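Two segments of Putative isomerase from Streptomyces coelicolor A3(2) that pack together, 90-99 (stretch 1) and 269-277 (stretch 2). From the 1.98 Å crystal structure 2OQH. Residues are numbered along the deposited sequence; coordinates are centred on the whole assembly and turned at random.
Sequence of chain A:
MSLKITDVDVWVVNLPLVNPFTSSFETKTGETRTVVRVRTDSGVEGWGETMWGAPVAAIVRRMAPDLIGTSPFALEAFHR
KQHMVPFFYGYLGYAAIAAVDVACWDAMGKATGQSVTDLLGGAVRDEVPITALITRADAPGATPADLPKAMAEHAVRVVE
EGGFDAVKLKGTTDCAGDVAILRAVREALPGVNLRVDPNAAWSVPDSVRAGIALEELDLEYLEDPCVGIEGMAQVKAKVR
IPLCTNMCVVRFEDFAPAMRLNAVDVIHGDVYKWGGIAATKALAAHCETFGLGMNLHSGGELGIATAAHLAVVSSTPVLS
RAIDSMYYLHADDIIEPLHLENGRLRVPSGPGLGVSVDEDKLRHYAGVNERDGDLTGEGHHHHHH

Stretch 1, residues 90-99: GYLGYAAIAA
Stretch 2 269-277: GDVYKWGGI

Residues 90-99 form part of a longer helix, kinked at 91-92, where the backbone N atoms lack a bond to the preceding turn; it packs against a short, weakly bonded helical turn at about 271-274. No direct hydrogen bond joins the two stretches; 446 Å² is buried, with backbone and side chains both contributing, and Ala 95 lies nearest Tyr 272 (CA-CA 4.6 Å) and Ala 98 nearest Gly 275 (CA-CA 4.2 Å). The turn is capped by Asp 270 (chi1 t), whose OD1 accepts from Tyr 272 N at 3.0 Å, while Asp 270 O receives Trp 274 N at 2.9 Å.

Gly 90 makes no contact, and its positive phi (53°) favours glycine. The CA-to-CB bond of Tyr 91 (chi1 t, chi2 -10°) points sideways to the turn, but the end of the side chain comes nearer, with Tyr 91 OH 3.5 Å from Lys 273 CE. A water bridges the stretches, its O 2.8 Å from Tyr 91 OH and donating to Asp 270 OD2 at 2.5 Å. Tyr 272 O lies at the edge of the Tyr 91 ring, 3.9 Å from Tyr 91 CE1. Leu 92 points away.

Tyr 94 (chi1 -76°, chi2 -67°) points toward the turn, Tyr 94 CB 3.2 Å from Lys 273 O. Tyr 94 O, which accepts from Ala 98 N (2.8 Å), also meets Gly 275 CA at 3.4 Å in a CA-H...O contact. Gly 275 has phi/psi 89/-2; a CB there would lie 3.3 Å from Tyr 94 CD1 and jam against the preceding carbonyl.

Ala 95 CA meets Tyr 272 O at 3.2 Å in a CA-H...O contact, its CB pointing sideways. Ala 96 points away. Ile 97 (m, t) sets Ile 97 CG2 3.3 Å from Gly 275 O. Gly 275 O lies 3.4 Å from Ala 98 CA, and the compact Ala 98 methyl packs against the turn, with Ala 98 CB 3.3 Å from Val 271 O and 3.9 Å from Tyr 272 CD1 (chi1 m). Ala 99 points away.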

# COMPACT_ATOMS: atom_id res chain seq x y z
N GLY A 90 -13.90 -8.66 7.35
CA GLY A 90 -13.54 -7.92 6.16
C GLY A 90 -12.11 -7.41 6.14
O GLY A 90 -11.19 -8.07 6.62
N TYR A 91 -11.94 -6.22 5.59
CA TYR A 91 -10.65 -5.56 5.48
C TYR A 91 -9.84 -5.63 6.78
O TYR A 91 -8.66 -5.99 6.77
CB TYR A 91 -10.88 -4.11 5.07
CG TYR A 91 -9.69 -3.34 4.53
CD1 TYR A 91 -8.39 -3.84 4.59
CD2 TYR A 91 -9.88 -2.09 3.95
CE1 TYR A 91 -7.31 -3.10 4.08
CE2 TYR A 91 -8.81 -1.34 3.44
CZ TYR A 91 -7.53 -1.85 3.50
OH TYR A 91 -6.49 -1.11 2.97
N LEU A 92 -10.46 -5.27 7.91
CA LEU A 92 -9.74 -5.29 9.17
C LEU A 92 -9.25 -6.69 9.51
O LEU A 92 -8.23 -6.84 10.18
CB LEU A 92 -10.61 -4.75 10.32
CG LEU A 92 -11.20 -3.34 10.17
CD1 LEU A 92 -11.67 -2.84 11.53
CD2 LEU A 92 -10.15 -2.40 9.59
N GLY A 93 -9.97 -7.71 9.04
CA GLY A 93 -9.55 -9.07 9.29
C GLY A 93 -8.24 -9.37 8.57
O GLY A 93 -7.29 -9.89 9.15
N TYR A 94 -8.18 -9.03 7.28
CA TYR A 94 -6.97 -9.24 6.50
C TYR A 94 -5.81 -8.45 7.11
O TYR A 94 -4.69 -8.94 7.20
CB TYR A 94 -7.16 -8.80 5.05
CG TYR A 94 -7.97 -9.76 4.21
CD1 TYR A 94 -7.49 -11.02 3.88
CD2 TYR A 94 -9.22 -9.39 3.72
CE1 TYR A 94 -8.22 -11.90 3.08
CE2 TYR A 94 -9.97 -10.27 2.92
CZ TYR A 94 -9.47 -11.52 2.61
OH TYR A 94 -10.23 -12.38 1.83
N ALA A 95 -6.10 -7.21 7.53
CA ALA A 95 -5.09 -6.34 8.12
C ALA A 95 -4.54 -6.88 9.44
O ALA A 95 -3.35 -6.74 9.73
CB ALA A 95 -5.66 -4.95 8.33
N ALA A 96 -5.40 -7.49 10.25
CA ALA A 96 -4.97 -8.06 11.53
C ALA A 96 -4.04 -9.23 11.23
O ALA A 96 -2.95 -9.34 11.78
CB ALA A 96 -6.17 -8.53 12.33
N ILE A 97 -4.49 -10.10 10.32
CA ILE A 97 -3.71 -11.26 9.91
C ILE A 97 -2.37 -10.82 9.33
O ILE A 97 -1.33 -11.39 9.66
CB ILE A 97 -4.50 -12.08 8.86
CG1 ILE A 97 -5.69 -12.76 9.54
CG2 ILE A 97 -3.58 -13.09 8.17
CD1 ILE A 97 -6.62 -13.51 8.61
N ALA A 98 -2.38 -9.80 8.48
CA ALA A 98 -1.15 -9.30 7.86
C ALA A 98 -0.09 -8.89 8.89
O ALA A 98 1.10 -9.16 8.71
CB ALA A 98 -1.47 -8.13 6.93
N ALA A 99 -0.51 -8.21 9.95
CA ALA A 99 0.40 -7.77 11.01
C ALA A 99 1.16 -8.96 11.59
O ALA A 99 2.37 -8.91 11.76
CB ALA A 99 -0.38 -7.06 12.11
N GLY A 269 -1.28 -4.23 -5.35
CA GLY A 269 -1.07 -5.19 -4.29
C GLY A 269 -1.04 -4.39 -3.00
O GLY A 269 -1.02 -3.16 -3.04
N ASP A 270 -1.06 -5.07 -1.86
CA ASP A 270 -1.02 -4.43 -0.55
C ASP A 270 -1.09 -5.53 0.49
O ASP A 270 -2.13 -6.17 0.69
CB ASP A 270 -2.21 -3.47 -0.37
CG ASP A 270 -2.23 -2.80 1.00
OD1 ASP A 270 -1.37 -3.13 1.85
OD2 ASP A 270 -3.10 -1.94 1.23
N VAL A 271 0.04 -5.76 1.15
CA VAL A 271 0.14 -6.80 2.15
C VAL A 271 -0.94 -6.72 3.22
O VAL A 271 -1.50 -7.73 3.63
CB VAL A 271 1.52 -6.76 2.84
CG1 VAL A 271 1.54 -7.67 4.06
CG2 VAL A 271 2.59 -7.17 1.85
N TYR A 272 -1.23 -5.50 3.64
CA TYR A 272 -2.20 -5.28 4.69
C TYR A 272 -3.63 -5.46 4.23
O TYR A 272 -4.53 -5.69 5.05
CB TYR A 272 -1.94 -3.90 5.28
CG TYR A 272 -0.48 -3.80 5.62
CD1 TYR A 272 0.06 -4.59 6.64
CD2 TYR A 272 0.40 -3.10 4.81
CE1 TYR A 272 1.43 -4.69 6.83
CE2 TYR A 272 1.79 -3.20 4.98
CZ TYR A 272 2.30 -4.00 6.00
OH TYR A 272 3.66 -4.15 6.16
N LYS A 273 -3.85 -5.39 2.93
CA LYS A 273 -5.19 -5.57 2.38
C LYS A 273 -5.42 -7.05 2.01
O LYS A 273 -6.53 -7.57 2.15
CB LYS A 273 -5.36 -4.67 1.14
CG LYS A 273 -6.73 -4.72 0.49
CD LYS A 273 -6.82 -3.74 -0.70
CE LYS A 273 -6.99 -2.29 -0.25
NZ LYS A 273 -8.41 -1.85 -0.38
N TRP A 274 -4.35 -7.72 1.58
CA TRP A 274 -4.42 -9.13 1.17
C TRP A 274 -4.05 -10.15 2.25
O TRP A 274 -4.06 -11.36 2.00
CB TRP A 274 -3.56 -9.32 -0.08
CG TRP A 274 -4.15 -8.64 -1.28
CD1 TRP A 274 -4.28 -7.29 -1.47
CD2 TRP A 274 -4.77 -9.26 -2.41
NE1 TRP A 274 -4.96 -7.04 -2.64
CE2 TRP A 274 -5.26 -8.23 -3.24
CE3 TRP A 274 -4.96 -10.59 -2.80
CZ2 TRP A 274 -5.94 -8.49 -4.45
CZ3 TRP A 274 -5.63 -10.85 -4.00
CH2 TRP A 274 -6.11 -9.81 -4.81
N GLY A 275 -3.70 -9.67 3.44
CA GLY A 275 -3.39 -10.57 4.53
C GLY A 275 -1.98 -11.09 4.73
O GLY A 275 -1.73 -11.82 5.69
N GLY A 276 -1.04 -10.73 3.86
CA GLY A 276 0.31 -11.22 4.05
C GLY A 276 1.26 -11.06 2.89
O GLY A 276 0.89 -10.62 1.79
N ILE A 277 2.52 -11.43 3.13
CA ILE A 277 3.57 -11.33 2.14
C ILE A 277 3.47 -12.38 1.04
O ILE A 277 3.60 -12.06 -0.14
CB ILE A 277 4.95 -11.41 2.82
CG1 ILE A 277 5.17 -10.13 3.64
CG2 ILE A 277 6.05 -11.64 1.79
CD1 ILE A 277 6.49 -10.06 4.34
O HOH W 1 -3.77 -0.93 3.47